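Local coordinates for nitrogenase molybdenum-iron protein beta chain (Clostridium pasteurianum, PDB 4WES) that helps reduce dinitrogen to ammonia as the beta subunit of the nitrogenase molybdenum-iron protein, binding an [8Fe-7S] cluster jointly with the alpha chain, at residues B[388-393]-B[435-440]; B[315-320]-B[326-331]; B[403-408]-B[442-447]; B[27-32]-B[54-59]; B[297-302]-B[425-430]. All blocks are in the same frame, centred on the assembly; numbering follows the deposited sequence.

Interaction 1 of 5, residues B[388-393]-B[435-440]; sequences LLISNT and EEITNV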
# COMPACT_ATOMS: atom_id res chain seq x y z
N LEU B 388 -3.81 13.52 5.88
CA LEU B 388 -4.34 12.21 5.52
C LEU B 388 -5.80 12.41 5.10
O LEU B 388 -6.52 13.18 5.70
CB LEU B 388 -4.29 11.27 6.74
CG LEU B 388 -4.73 9.81 6.56
CD1 LEU B 388 -3.77 9.06 5.65
CD2 LEU B 388 -4.83 9.11 7.92
N LEU B 389 -6.18 11.67 4.06
CA LEU B 389 -7.55 11.65 3.54
C LEU B 389 -8.01 10.21 3.50
O LEU B 389 -7.32 9.37 2.92
CB LEU B 389 -7.61 12.26 2.15
CG LEU B 389 -8.93 12.22 1.40
CD1 LEU B 389 -10.04 12.97 2.09
CD2 LEU B 389 -8.78 12.73 -0.00
N ILE B 390 -9.19 9.96 4.03
CA ILE B 390 -9.81 8.64 4.06
C ILE B 390 -11.22 8.73 3.48
O ILE B 390 -12.05 9.47 4.01
CB ILE B 390 -9.85 8.03 5.48
CG1 ILE B 390 -8.48 8.08 6.16
CG2 ILE B 390 -10.39 6.62 5.40
CD1 ILE B 390 -8.48 7.55 7.56
N SER B 391 -11.46 8.03 2.37
CA SER B 391 -12.74 8.10 1.72
C SER B 391 -12.85 7.02 0.67
O SER B 391 -11.90 6.27 0.44
CB SER B 391 -12.95 9.47 1.01
OG SER B 391 -12.16 9.59 -0.18
N ASN B 392 -13.98 7.00 -0.05
CA ASN B 392 -14.10 6.09 -1.18
C ASN B 392 -13.28 6.62 -2.35
O ASN B 392 -12.53 7.61 -2.24
CB ASN B 392 -15.58 5.89 -1.53
CG ASN B 392 -16.24 7.12 -2.13
OD1 ASN B 392 -15.59 7.98 -2.71
ND2 ASN B 392 -17.56 7.18 -2.02
N THR B 393 -13.38 5.94 -3.51
CA THR B 393 -12.57 6.28 -4.67
C THR B 393 -12.56 7.75 -5.04
O THR B 393 -11.54 8.27 -5.52
CB THR B 393 -12.98 5.41 -5.86
OG1 THR B 393 -12.59 4.06 -5.60
CG2 THR B 393 -12.42 5.84 -7.19
N GLU B 435 -1.50 -0.24 9.48
CA GLU B 435 -0.48 -0.48 8.47
C GLU B 435 -0.70 0.38 7.23
O GLU B 435 0.23 1.00 6.73
CB GLU B 435 -0.43 -1.96 8.11
CG GLU B 435 0.65 -2.25 7.10
CD GLU B 435 0.66 -3.63 6.54
OE1 GLU B 435 -0.39 -4.34 6.58
OE2 GLU B 435 1.72 -3.99 5.99
N GLU B 436 -1.94 0.39 6.75
CA GLU B 436 -2.22 1.18 5.54
C GLU B 436 -2.00 2.66 5.74
O GLU B 436 -1.41 3.34 4.89
CB GLU B 436 -3.66 0.93 5.12
CG GLU B 436 -4.03 1.46 3.76
CD GLU B 436 -5.42 0.95 3.32
OE1 GLU B 436 -6.28 0.51 4.18
OE2 GLU B 436 -5.69 1.04 2.12
N ILE B 437 -2.47 3.20 6.86
CA ILE B 437 -2.30 4.61 7.18
C ILE B 437 -0.82 4.96 7.27
O ILE B 437 -0.36 5.96 6.70
CB ILE B 437 -3.05 4.96 8.49
CG1 ILE B 437 -4.57 4.94 8.26
CG2 ILE B 437 -2.60 6.32 9.03
CD1 ILE B 437 -5.41 4.94 9.52
N THR B 438 -0.07 4.18 8.05
CA THR B 438 1.34 4.51 8.22
C THR B 438 2.10 4.29 6.91
O THR B 438 3.04 5.05 6.62
CB THR B 438 1.96 3.80 9.42
OG1 THR B 438 1.85 2.40 9.30
CG2 THR B 438 1.30 4.23 10.69
N ASN B 439 1.74 3.27 6.14
CA ASN B 439 2.39 3.06 4.85
C ASN B 439 2.24 4.30 3.96
O ASN B 439 3.20 4.73 3.31
CB ASN B 439 1.80 1.88 4.09
CG ASN B 439 2.29 0.52 4.53
OD1 ASN B 439 3.16 0.38 5.38
ND2 ASN B 439 1.71 -0.50 3.93
N VAL B 440 1.03 4.86 3.84
CA VAL B 440 0.85 5.97 2.92
C VAL B 440 1.51 7.25 3.42
O VAL B 440 2.06 8.04 2.62
CB VAL B 440 -0.63 6.24 2.55
CG1 VAL B 440 -1.23 5.09 1.81
CG2 VAL B 440 -1.52 6.70 3.69

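Interaction 2 of 5, residues B[315-320]-B[326-331]; sequences VALLGD and ALSKFI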
# COMPACT_ATOMS: atom_id res chain seq x y z
N VAL B 315 -6.69 14.60 9.88
CA VAL B 315 -7.32 13.66 8.96
C VAL B 315 -8.64 14.23 8.43
O VAL B 315 -9.46 14.74 9.20
CB VAL B 315 -7.58 12.30 9.65
CG1 VAL B 315 -8.07 11.27 8.64
CG2 VAL B 315 -6.36 11.81 10.38
N ALA B 316 -8.84 14.12 7.13
CA ALA B 316 -10.15 14.36 6.50
C ALA B 316 -10.79 13.03 6.20
O ALA B 316 -10.13 12.16 5.62
CB ALA B 316 -9.99 15.16 5.22
N LEU B 317 -12.05 12.86 6.59
CA LEU B 317 -12.79 11.62 6.42
C LEU B 317 -14.15 11.89 5.81
O LEU B 317 -14.85 12.80 6.27
CB LEU B 317 -13.06 10.89 7.78
CG LEU B 317 -11.93 10.59 8.70
CD1 LEU B 317 -11.73 11.71 9.67
CD2 LEU B 317 -12.28 9.30 9.39
N LEU B 318 -14.52 11.12 4.79
CA LEU B 318 -15.86 11.18 4.23
C LEU B 318 -16.37 9.79 4.05
O LEU B 318 -15.65 8.92 3.54
CB LEU B 318 -15.94 11.83 2.82
CG LEU B 318 -15.46 13.26 2.71
CD1 LEU B 318 -13.99 13.30 2.33
CD2 LEU B 318 -16.36 14.01 1.70
N GLY B 319 -17.64 9.56 4.38
CA GLY B 319 -18.27 8.27 4.11
C GLY B 319 -19.58 8.10 4.79
O GLY B 319 -20.30 9.07 5.05
N ASP B 320 -19.92 6.85 5.05
CA ASP B 320 -21.22 6.49 5.57
C ASP B 320 -21.20 6.60 7.10
O ASP B 320 -20.16 6.44 7.75
CB ASP B 320 -21.58 5.09 5.08
CG ASP B 320 -21.74 5.01 3.60
OD1 ASP B 320 -22.03 6.05 2.97
OD2 ASP B 320 -21.62 3.89 3.04
N ALA B 326 -17.26 5.24 13.85
CA ALA B 326 -16.30 4.35 14.49
C ALA B 326 -14.84 4.64 14.06
O ALA B 326 -13.93 4.64 14.89
CB ALA B 326 -16.67 2.91 14.20
N LEU B 327 -14.64 4.93 12.76
CA LEU B 327 -13.29 5.25 12.29
C LEU B 327 -12.81 6.54 12.94
O LEU B 327 -11.62 6.65 13.26
CB LEU B 327 -13.24 5.32 10.77
CG LEU B 327 -11.89 5.68 10.18
CD1 LEU B 327 -10.84 4.66 10.58
CD2 LEU B 327 -12.01 5.78 8.67
N SER B 328 -13.68 7.53 13.08
CA SER B 328 -13.27 8.77 13.74
C SER B 328 -12.80 8.53 15.16
O SER B 328 -11.81 9.10 15.62
CB SER B 328 -14.42 9.78 13.72
OG SER B 328 -14.70 10.23 12.40
N LYS B 329 -13.52 7.66 15.88
CA LYS B 329 -13.06 7.29 17.22
C LYS B 329 -11.68 6.64 17.15
O LYS B 329 -10.82 6.93 17.97
CB LYS B 329 -14.11 6.34 17.88
CG LYS B 329 -13.73 5.89 19.28
CD LYS B 329 -13.68 7.03 20.28
CE LYS B 329 -13.74 6.50 21.75
NZ LYS B 329 -12.42 6.02 22.10
N PHE B 330 -11.48 5.74 16.19
CA PHE B 330 -10.18 5.06 16.07
C PHE B 330 -9.07 6.07 15.76
O PHE B 330 -7.97 5.96 16.30
CB PHE B 330 -10.27 3.97 15.03
CG PHE B 330 -9.04 3.09 14.93
CD1 PHE B 330 -8.31 2.73 16.05
CD2 PHE B 330 -8.66 2.55 13.73
CE1 PHE B 330 -7.23 1.88 15.96
CE2 PHE B 330 -7.57 1.69 13.62
CZ PHE B 330 -6.86 1.35 14.75
N ILE B 331 -9.35 7.05 14.90
CA ILE B 331 -8.37 8.09 14.63
C ILE B 331 -7.93 8.80 15.93
O ILE B 331 -6.75 9.02 16.17
CB ILE B 331 -8.94 9.08 13.58
CG1 ILE B 331 -9.08 8.42 12.22
CG2 ILE B 331 -8.12 10.36 13.52
CD1 ILE B 331 -7.84 7.86 11.60

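Interaction 3 of 5, residues B[403-408]-B[442-447]; sequences NIPFVR and LDKIER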
# COMPACT_ATOMS: atom_id res chain seq x y z
N ASN B 403 -2.10 16.75 -2.90
CA ASN B 403 -0.95 15.97 -2.47
C ASN B 403 -1.10 15.47 -1.05
O ASN B 403 -0.26 15.70 -0.19
CB ASN B 403 0.35 16.75 -2.68
CG ASN B 403 1.58 15.88 -2.54
OD1 ASN B 403 1.53 14.66 -2.57
ND2 ASN B 403 2.73 16.52 -2.39
N ILE B 404 -2.18 14.72 -0.80
CA ILE B 404 -2.50 14.19 0.53
C ILE B 404 -2.42 12.67 0.50
O ILE B 404 -3.06 12.03 -0.35
CB ILE B 404 -3.93 14.58 0.97
CG1 ILE B 404 -4.18 16.07 0.88
CG2 ILE B 404 -4.20 14.10 2.38
CD1 ILE B 404 -5.63 16.45 0.96
N PRO B 405 -1.69 12.07 1.46
CA PRO B 405 -1.74 10.58 1.60
C PRO B 405 -3.16 10.10 1.72
O PRO B 405 -3.95 10.66 2.47
CB PRO B 405 -0.92 10.34 2.87
CG PRO B 405 0.04 11.49 2.90
CD PRO B 405 -0.77 12.68 2.44
N PHE B 406 -3.47 9.03 0.96
CA PHE B 406 -4.84 8.65 0.70
C PHE B 406 -5.10 7.18 1.02
O PHE B 406 -4.42 6.31 0.50
CB PHE B 406 -5.18 8.95 -0.77
CG PHE B 406 -6.58 8.59 -1.20
CD1 PHE B 406 -7.68 8.99 -0.48
CD2 PHE B 406 -6.79 7.87 -2.38
CE1 PHE B 406 -8.97 8.65 -0.89
CE2 PHE B 406 -8.07 7.53 -2.78
CZ PHE B 406 -9.15 7.93 -2.04
N VAL B 407 -6.11 6.92 1.85
CA VAL B 407 -6.60 5.60 2.18
C VAL B 407 -7.99 5.40 1.62
O VAL B 407 -8.91 6.12 2.01
CB VAL B 407 -6.57 5.37 3.69
CG1 VAL B 407 -7.16 4.01 4.08
CG2 VAL B 407 -5.14 5.52 4.21
N ARG B 408 -8.14 4.40 0.77
CA ARG B 408 -9.44 4.02 0.24
C ARG B 408 -10.24 3.26 1.30
O ARG B 408 -9.73 2.27 1.86
CB ARG B 408 -9.27 3.18 -1.01
CG ARG B 408 -8.83 3.99 -2.20
CD ARG B 408 -8.35 3.12 -3.35
NE ARG B 408 -8.01 3.93 -4.52
CZ ARG B 408 -6.87 4.61 -4.68
NH1 ARG B 408 -5.91 4.51 -3.78
NH2 ARG B 408 -6.74 5.40 -5.72
N LEU B 442 4.34 7.25 5.31
CA LEU B 442 5.76 7.03 5.07
C LEU B 442 6.12 7.07 3.60
O LEU B 442 7.18 7.58 3.24
CB LEU B 442 6.20 5.73 5.73
CG LEU B 442 6.36 5.82 7.23
CD1 LEU B 442 6.41 4.44 7.89
CD2 LEU B 442 7.60 6.59 7.60
N ASP B 443 5.25 6.58 2.72
CA ASP B 443 5.53 6.63 1.30
C ASP B 443 5.75 8.08 0.85
O ASP B 443 6.66 8.39 0.08
CB ASP B 443 4.37 6.03 0.49
CG ASP B 443 4.40 4.51 0.39
OD1 ASP B 443 5.39 3.86 0.76
OD2 ASP B 443 3.36 4.00 -0.09
N LYS B 444 4.89 8.99 1.31
CA LYS B 444 5.03 10.40 0.94
C LYS B 444 6.32 10.97 1.51
O LYS B 444 7.05 11.65 0.80
CB LYS B 444 3.82 11.21 1.39
CG LYS B 444 3.98 12.71 1.06
CD LYS B 444 2.78 13.53 1.42
CE LYS B 444 3.12 15.02 1.15
NZ LYS B 444 2.00 15.93 1.37
N ILE B 445 6.61 10.71 2.78
CA ILE B 445 7.83 11.23 3.40
C ILE B 445 9.04 10.83 2.59
O ILE B 445 9.92 11.66 2.28
CB ILE B 445 7.97 10.74 4.85
CG1 ILE B 445 6.91 11.38 5.74
CG2 ILE B 445 9.38 10.98 5.39
CD1 ILE B 445 6.79 10.77 7.11
N GLU B 446 9.10 9.56 2.19
CA GLU B 446 10.30 9.02 1.54
C GLU B 446 10.40 9.41 0.07
O GLU B 446 11.49 9.44 -0.49
CB GLU B 446 10.37 7.50 1.73
CG GLU B 446 10.40 7.16 3.23
CD GLU B 446 10.95 5.79 3.51
OE1 GLU B 446 11.97 5.71 4.27
OE2 GLU B 446 10.47 4.81 2.95
N ARG B 447 9.26 9.72 -0.56
CA ARG B 447 9.30 10.22 -1.93
C ARG B 447 9.74 11.69 -1.97
O ARG B 447 10.44 12.10 -2.89
CB ARG B 447 7.94 10.09 -2.62
CG ARG B 447 7.99 10.17 -4.13
CD ARG B 447 6.61 10.06 -4.76
NE ARG B 447 5.82 8.98 -4.18
CZ ARG B 447 4.79 9.15 -3.34
NH1 ARG B 447 4.43 10.38 -2.99
NH2 ARG B 447 4.12 8.11 -2.85

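Interaction 4 of 5, residues B[27-32]-B[54-59]; sequences GAMYAA and TVLSRH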
# COMPACT_ATOMS: atom_id res chain seq x y z
N GLY B 27 -28.36 -0.09 -1.83
CA GLY B 27 -28.22 -0.65 -0.49
C GLY B 27 -29.15 -1.83 -0.27
O GLY B 27 -28.78 -2.80 0.38
N ALA B 28 -30.37 -1.71 -0.75
CA ALA B 28 -31.33 -2.82 -0.70
C ALA B 28 -30.88 -3.98 -1.58
O ALA B 28 -31.07 -5.16 -1.20
CB ALA B 28 -32.72 -2.34 -1.12
N MET B 29 -30.32 -3.69 -2.76
CA MET B 29 -29.80 -4.72 -3.64
C MET B 29 -28.67 -5.49 -2.95
O MET B 29 -28.63 -6.73 -3.00
CB MET B 29 -29.34 -4.06 -4.95
CG MET B 29 -28.88 -5.03 -6.00
SD MET B 29 -28.37 -4.26 -7.55
CE MET B 29 -29.95 -3.67 -8.16
N TYR B 30 -27.75 -4.78 -2.31
CA TYR B 30 -26.67 -5.38 -1.58
C TYR B 30 -27.19 -6.28 -0.45
O TYR B 30 -26.75 -7.42 -0.30
CB TYR B 30 -25.75 -4.27 -1.05
CG TYR B 30 -24.56 -4.78 -0.27
CD1 TYR B 30 -23.49 -5.37 -0.92
CD2 TYR B 30 -24.50 -4.71 1.12
CE1 TYR B 30 -22.42 -5.87 -0.23
CE2 TYR B 30 -23.42 -5.18 1.82
CZ TYR B 30 -22.37 -5.77 1.16
OH TYR B 30 -21.29 -6.31 1.81
N ALA B 31 -28.10 -5.75 0.34
CA ALA B 31 -28.71 -6.57 1.40
C ALA B 31 -29.34 -7.84 0.85
O ALA B 31 -29.20 -8.93 1.46
CB ALA B 31 -29.74 -5.74 2.17
N ALA B 32 -30.08 -7.73 -0.25
CA ALA B 32 -30.72 -8.87 -0.84
C ALA B 32 -29.73 -9.93 -1.33
O ALA B 32 -29.99 -11.13 -1.23
CB ALA B 32 -31.62 -8.44 -1.97
N THR B 54 -24.21 -2.15 -11.67
CA THR B 54 -22.91 -1.72 -12.17
C THR B 54 -21.98 -1.30 -11.07
O THR B 54 -20.79 -1.65 -11.08
CB THR B 54 -23.09 -0.62 -13.24
OG1 THR B 54 -23.71 -1.21 -14.40
CG2 THR B 54 -21.79 0.02 -13.64
N VAL B 55 -22.46 -0.48 -10.13
CA VAL B 55 -21.55 0.02 -9.09
C VAL B 55 -21.05 -1.16 -8.25
O VAL B 55 -19.90 -1.18 -7.82
CB VAL B 55 -22.16 1.15 -8.26
CG1 VAL B 55 -23.29 0.67 -7.39
CG2 VAL B 55 -21.10 1.85 -7.43
N LEU B 56 -21.92 -2.14 -7.97
CA LEU B 56 -21.48 -3.31 -7.23
C LEU B 56 -20.39 -4.08 -7.98
O LEU B 56 -19.41 -4.51 -7.35
CB LEU B 56 -22.67 -4.20 -6.92
CG LEU B 56 -23.69 -3.61 -5.92
CD1 LEU B 56 -24.92 -4.49 -5.83
CD2 LEU B 56 -23.08 -3.42 -4.53
N SER B 57 -20.54 -4.27 -9.29
CA SER B 57 -19.49 -4.94 -10.04
C SER B 57 -18.20 -4.12 -10.09
O SER B 57 -17.10 -4.70 -10.05
CB SER B 57 -19.94 -5.26 -11.46
OG SER B 57 -20.92 -6.28 -11.47
N ARG B 58 -18.31 -2.80 -10.19
CA ARG B 58 -17.10 -1.96 -10.21
C ARG B 58 -16.33 -2.01 -8.89
O ARG B 58 -15.09 -1.90 -8.88
CB ARG B 58 -17.47 -0.51 -10.56
CG ARG B 58 -17.87 -0.34 -11.99
CD ARG B 58 -18.42 1.08 -12.26
NE ARG B 58 -18.61 1.31 -13.69
CZ ARG B 58 -19.40 2.25 -14.20
NH1 ARG B 58 -19.98 3.14 -13.40
NH2 ARG B 58 -19.57 2.29 -15.51
N HIS B 59 -17.05 -2.12 -7.77
CA HIS B 59 -16.46 -2.18 -6.45
C HIS B 59 -15.84 -3.56 -6.19
O HIS B 59 -14.70 -3.66 -5.77
CB HIS B 59 -17.54 -1.83 -5.40
CG HIS B 59 -17.08 -1.94 -3.98
ND1 HIS B 59 -16.69 -0.86 -3.23
CD2 HIS B 59 -17.08 -3.01 -3.16
CE1 HIS B 59 -16.42 -1.28 -2.02
NE2 HIS B 59 -16.65 -2.58 -1.95

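Interaction 5 of 5, residues B[297-302]-B[425-430]; sequences GQLIDL and VGYKGA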
# COMPACT_ATOMS: atom_id res chain seq x y z
N GLY B 297 -3.84 -7.33 21.70
CA GLY B 297 -2.53 -6.91 22.14
C GLY B 297 -1.54 -6.63 21.04
O GLY B 297 -0.65 -5.81 21.21
N GLN B 298 -1.68 -7.32 19.90
CA GLN B 298 -0.89 -6.98 18.73
C GLN B 298 -1.31 -5.61 18.17
O GLN B 298 -0.46 -4.83 17.73
CB GLN B 298 -1.04 -8.05 17.64
CG GLN B 298 -0.37 -9.37 18.00
CD GLN B 298 -0.76 -10.46 17.03
OE1 GLN B 298 -1.94 -10.59 16.66
NE2 GLN B 298 0.20 -11.24 16.62
N LEU B 299 -2.60 -5.34 18.15
CA LEU B 299 -3.05 -4.00 17.74
C LEU B 299 -2.47 -2.93 18.65
O LEU B 299 -1.92 -1.93 18.16
CB LEU B 299 -4.58 -3.94 17.80
CG LEU B 299 -5.16 -2.55 17.57
CD1 LEU B 299 -4.76 -1.93 16.24
CD2 LEU B 299 -6.67 -2.57 17.76
N ILE B 300 -2.52 -3.11 19.96
CA ILE B 300 -1.93 -2.14 20.87
C ILE B 300 -0.44 -2.01 20.61
O ILE B 300 0.12 -0.91 20.59
CB ILE B 300 -2.24 -2.51 22.35
CG1 ILE B 300 -3.74 -2.49 22.64
CG2 ILE B 300 -1.48 -1.60 23.29
CD1 ILE B 300 -4.43 -1.17 22.38
N ASP B 301 0.23 -3.16 20.43
CA ASP B 301 1.66 -3.14 20.11
C ASP B 301 1.95 -2.27 18.90
O ASP B 301 2.93 -1.51 18.88
CB ASP B 301 2.16 -4.58 19.91
CG ASP B 301 3.67 -4.67 19.93
OD1 ASP B 301 4.22 -4.69 21.05
OD2 ASP B 301 4.27 -4.73 18.85
N LEU B 302 1.14 -2.43 17.85
CA LEU B 302 1.33 -1.68 16.61
C LEU B 302 1.04 -0.20 16.81
O LEU B 302 1.75 0.64 16.27
CB LEU B 302 0.45 -2.30 15.54
CG LEU B 302 0.50 -1.65 14.17
CD1 LEU B 302 1.89 -1.63 13.58
CD2 LEU B 302 -0.44 -2.35 13.23
N VAL B 425 -12.98 -4.19 10.19
CA VAL B 425 -13.50 -4.38 11.53
C VAL B 425 -12.64 -5.32 12.36
O VAL B 425 -11.80 -6.07 11.85
CB VAL B 425 -14.95 -4.92 11.48
CG1 VAL B 425 -15.86 -3.93 10.79
CG2 VAL B 425 -15.03 -6.32 10.87
N GLY B 426 -12.88 -5.29 13.66
CA GLY B 426 -12.17 -6.15 14.58
C GLY B 426 -10.75 -5.69 14.86
O GLY B 426 -10.27 -4.70 14.32
N TYR B 427 -10.05 -6.42 15.73
CA TYR B 427 -8.65 -6.12 15.96
C TYR B 427 -7.84 -6.38 14.70
O TYR B 427 -6.92 -5.61 14.39
CB TYR B 427 -8.12 -6.93 17.16
CG TYR B 427 -8.96 -6.75 18.40
CD1 TYR B 427 -9.12 -5.51 19.00
CD2 TYR B 427 -9.61 -7.83 19.00
CE1 TYR B 427 -9.91 -5.33 20.14
CE2 TYR B 427 -10.39 -7.66 20.11
CZ TYR B 427 -10.54 -6.42 20.69
OH TYR B 427 -11.34 -6.28 21.80
N LYS B 428 -8.19 -7.43 13.96
CA LYS B 428 -7.52 -7.76 12.71
C LYS B 428 -7.63 -6.62 11.68
O LYS B 428 -6.66 -6.23 11.02
CB LYS B 428 -8.14 -9.03 12.14
CG LYS B 428 -7.60 -9.54 10.83
CD LYS B 428 -8.19 -10.86 10.29
CE LYS B 428 -7.61 -11.10 8.89
NZ LYS B 428 -8.27 -12.18 8.09
N GLY B 429 -8.83 -6.10 11.53
CA GLY B 429 -9.07 -5.01 10.60
C GLY B 429 -8.39 -3.73 11.05
O GLY B 429 -7.87 -2.96 10.22
N ALA B 430 -8.34 -3.49 12.35
CA ALA B 430 -7.66 -2.32 12.88
C ALA B 430 -6.17 -2.36 12.59
O ALA B 430 -5.57 -1.34 12.25
CB ALA B 430 -7.91 -2.21 14.39

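Interaction 1 of 5, residues B[388-393]-B[435-440]
Leu388 meets Ile437 and Val440 by splitting its two methyls between them. Its chi1 of -176° sets CG opposite the backbone N, and the fork then spreads over one side of the helix: CD2 lies 3.7 Å from Ile437 CG2, while CD1 lies 3.8 Å from Val440 CG2. In both pairs the side chains run at about a right angle to one another, so each meeting is a methyl against a methyl and not two chains lying alongside. Ile437 turns its CG2 branch to Leu388 and sends the longer arm the other way along the strand, where its CD1 comes within 4.5 Å of Ile390 CD1, a looser touch. Val440, one turn further on, offers CG2, the methyl held between the backbone N and the carbonyl carbon. No hydrogen bond links 388-393 to 435-440. The axes approach to 10.2 Å with 138° between their directions, the spacing of a helix laid on a sheet. Strand 388-391 is hydrogen-bonded through its backbone to strand 314-318 on one side and to Pro405 and Val407 on the other, which makes it an inner strand of a parallel sheet. Val440 also reaches Pro405 and Val407, so helix 426-448 spans strands 388-391 and 406-408.

Interaction 2 of 5, residues B[315-320]-B[326-331]
Leu317 is the main apolar residue of this contact, and a single methyl of it does most of the work. Its CD2 touches the branch of Leu327, 3.6 Å from CD2 of that residue and 3.7 Å from its CG, and it passes Ile331 CG1 more loosely at 4.4 Å. A chi1 of -53° places CG opposite the carbonyl carbon and sends the methyl out toward the helix. A second apolar touch joins the far ends of the segments, Val315 CG2 lying 3.9 Å from Ile331 CG2. In the Leu317-Leu327 and Val315-Ile331 pairs the side chains cross obliquely, neither alongside nor end on. The polar side is limited to Ser328, whose OG sits 4.0 Å from Leu317 CD2; that hydroxyl is hydrogen-bonded to Ile324 O within its own helix, and its approach to the strand is packing. No hydrogen bond crosses. Axes 10.1 Å apart, with 168° between their directions, show helix 321-333 running back nearly antiparallel to strand 314-318, the first two elements of a beta-alpha-beta unit completed by strand 337-343. All five touching residues are buried, so dispersion and the exclusion of water, not directional bonds between the segments, probably hold the helix to this face of the sheet.

Interaction 3 of 5, residues B[403-408]-B[442-447]
Lys444 reaches Asn403 because its whole side chain is stretched out: chi1 is 178°, with CG opposite the backbone N, and every later torsion is extended too. The straight chain leaves helix 426-448, passes the ring of Pro405 and delivers its ammonium group to the turn ahead of strand 406-408. There NZ donates to Asn403 O over 2.8 Å, arriving nearly in line with the carbonyl bond, the C=O...N angle being 167°. The carbonyl is presented by a residue with positive phi, 59°, the first to leave the helical conformation after helix 396-402.

Short of the ammonium group, the methylenes do the packing. Lys444 CD lies 3.7 Å from Pro405 CG and 3.8 Å from Pro405 CD, the lysine running across the proline at about a right angle, and Lys444 CB is 4.1 Å from Pro405 CG. The carboxamide of Asn403 lies near the end of the chain, its ND2 3.9 Å from Lys444 CE, a packing distance to a carbon; ND2 itself is hydrogen-bonded to Glu448 OE1, further along the same helix as the lysine. Another face of the helix is directed to the second subunit, where Asp443 and Glu446 form salt bridges with Arg416 of that neighbouring chain.

The contact lies at the surface, and its chemistry is divided along one side chain. The apolar length of Lys444 rests on proline, and its charged tip is met by a neutral carbonyl in place of a carboxylate; the link is therefore an ion-dipole hydrogen bond, and the positive charge probably polarises the Asn403 carbonyl.

Interaction 4 of 5, residues B[27-32]-B[54-59]
Tyr30 receives Leu56 at its ring with CD2 of the leucine 4.1 Å from CD1 of the tyrosine, on an oblique approach. Other parts of the chain also meet this ring: Phe178 makes an edge-to-face stack with it, and OH is hydrogen-bonded to Val179 O and Thr204 OG1, which holds the hydroxyl end of the ring in place. The other methyl of Leu56 goes to Met29. CD1 stands 3.9 Å from SD and 4.0 Å from CG of that residue, so the leucine fork sits between two successive residues of helix 24-33. A chi1 of -68° directs the leucine branch, with CG opposite the carbonyl carbon, toward this helix. In Met29, chi1 and chi2, both near 180°, carry the sulfur out to Leu56 CD1, and the bend at chi3, -69°, turns CE off.

Both helices belong to the N-terminal part of the chain, which supplies ligands to the [8Fe-7S] cluster shared with the alpha chain. One cluster ligand, Cys23, directly precedes helix 24-33 and another, Cys48, lies within helix 46-60; the Met29 side chain is about 7 Å from that of Cys48. The nearest backbones are those of Tyr30 and Leu56, with CA atoms 7.9 Å apart. Beyond, Thr54 packs on Lys466 and Val55 on Tyr82, both of the alpha chain.

Interaction 5 of 5, residues B[297-302]-B[425-430]
Tyr427 OH is hydrogen-bonded to Asp274 OD1, on helix 270-284. With the phenol tethered there, Leu299 comes to the ring edge, near its plane: its CD2 is 4.0 Å from Tyr427 CD1, and the two side chains run at about a right angle. The same leucine also straddles Ala430. Its CD2 lies 3.6 Å and its CD1 3.7 Å from Ala430 CB, so the alanine methyl fits into the fork, and CD1 further approaches Ala430 C at 3.9 Å. A chi1 of 172°, with CG opposite the backbone N, aims the fork at the start of helix 426-448. The CA atoms of Leu299 and Tyr427 are 6.2 Å apart, a close approach consistent with the small Ala430 one turn on. No hydrogen bond crosses between 297-302 and 425-430.

Polar partners of helix 290-305 lie on its other sides. Gln298 NE2 bonds to Asp209 O of the second subunit; Asp301 OD1 is hydrogen-bonded to Thr212 OG1 there and forms a salt bridge with Lys473 of the alpha chain. Through OD2, Asp301 binds an iron(II) ion with Asp305 of its own chain and, from the second subunit, Glu62 and the backbone O of Lys61. The apolar packing thus joins a helix of an intersubunit metal site to helix 426-448.

How the interactions relate
Interactions 1, 2 and 3 are built round one parallel sheet: 388-391 lies between 314-318 and 406-408, bonded to both through backbone groups. Interactions 1 and 2 are buried and purely apolar across the contact, and touch where Ile390 packs on Leu327. Interaction 3, at the surface, is the only one with a hydrogen bond between its segments. Helix 426-448 serves interactions 5, 1 and 3 in turn, from its start toward its end. Interaction 5, also buried, meets interaction 2 through Phe330 on Ala430. Interaction 4 stands apart, its centre 23 Å or more from the others, a buried helix pair near the cluster.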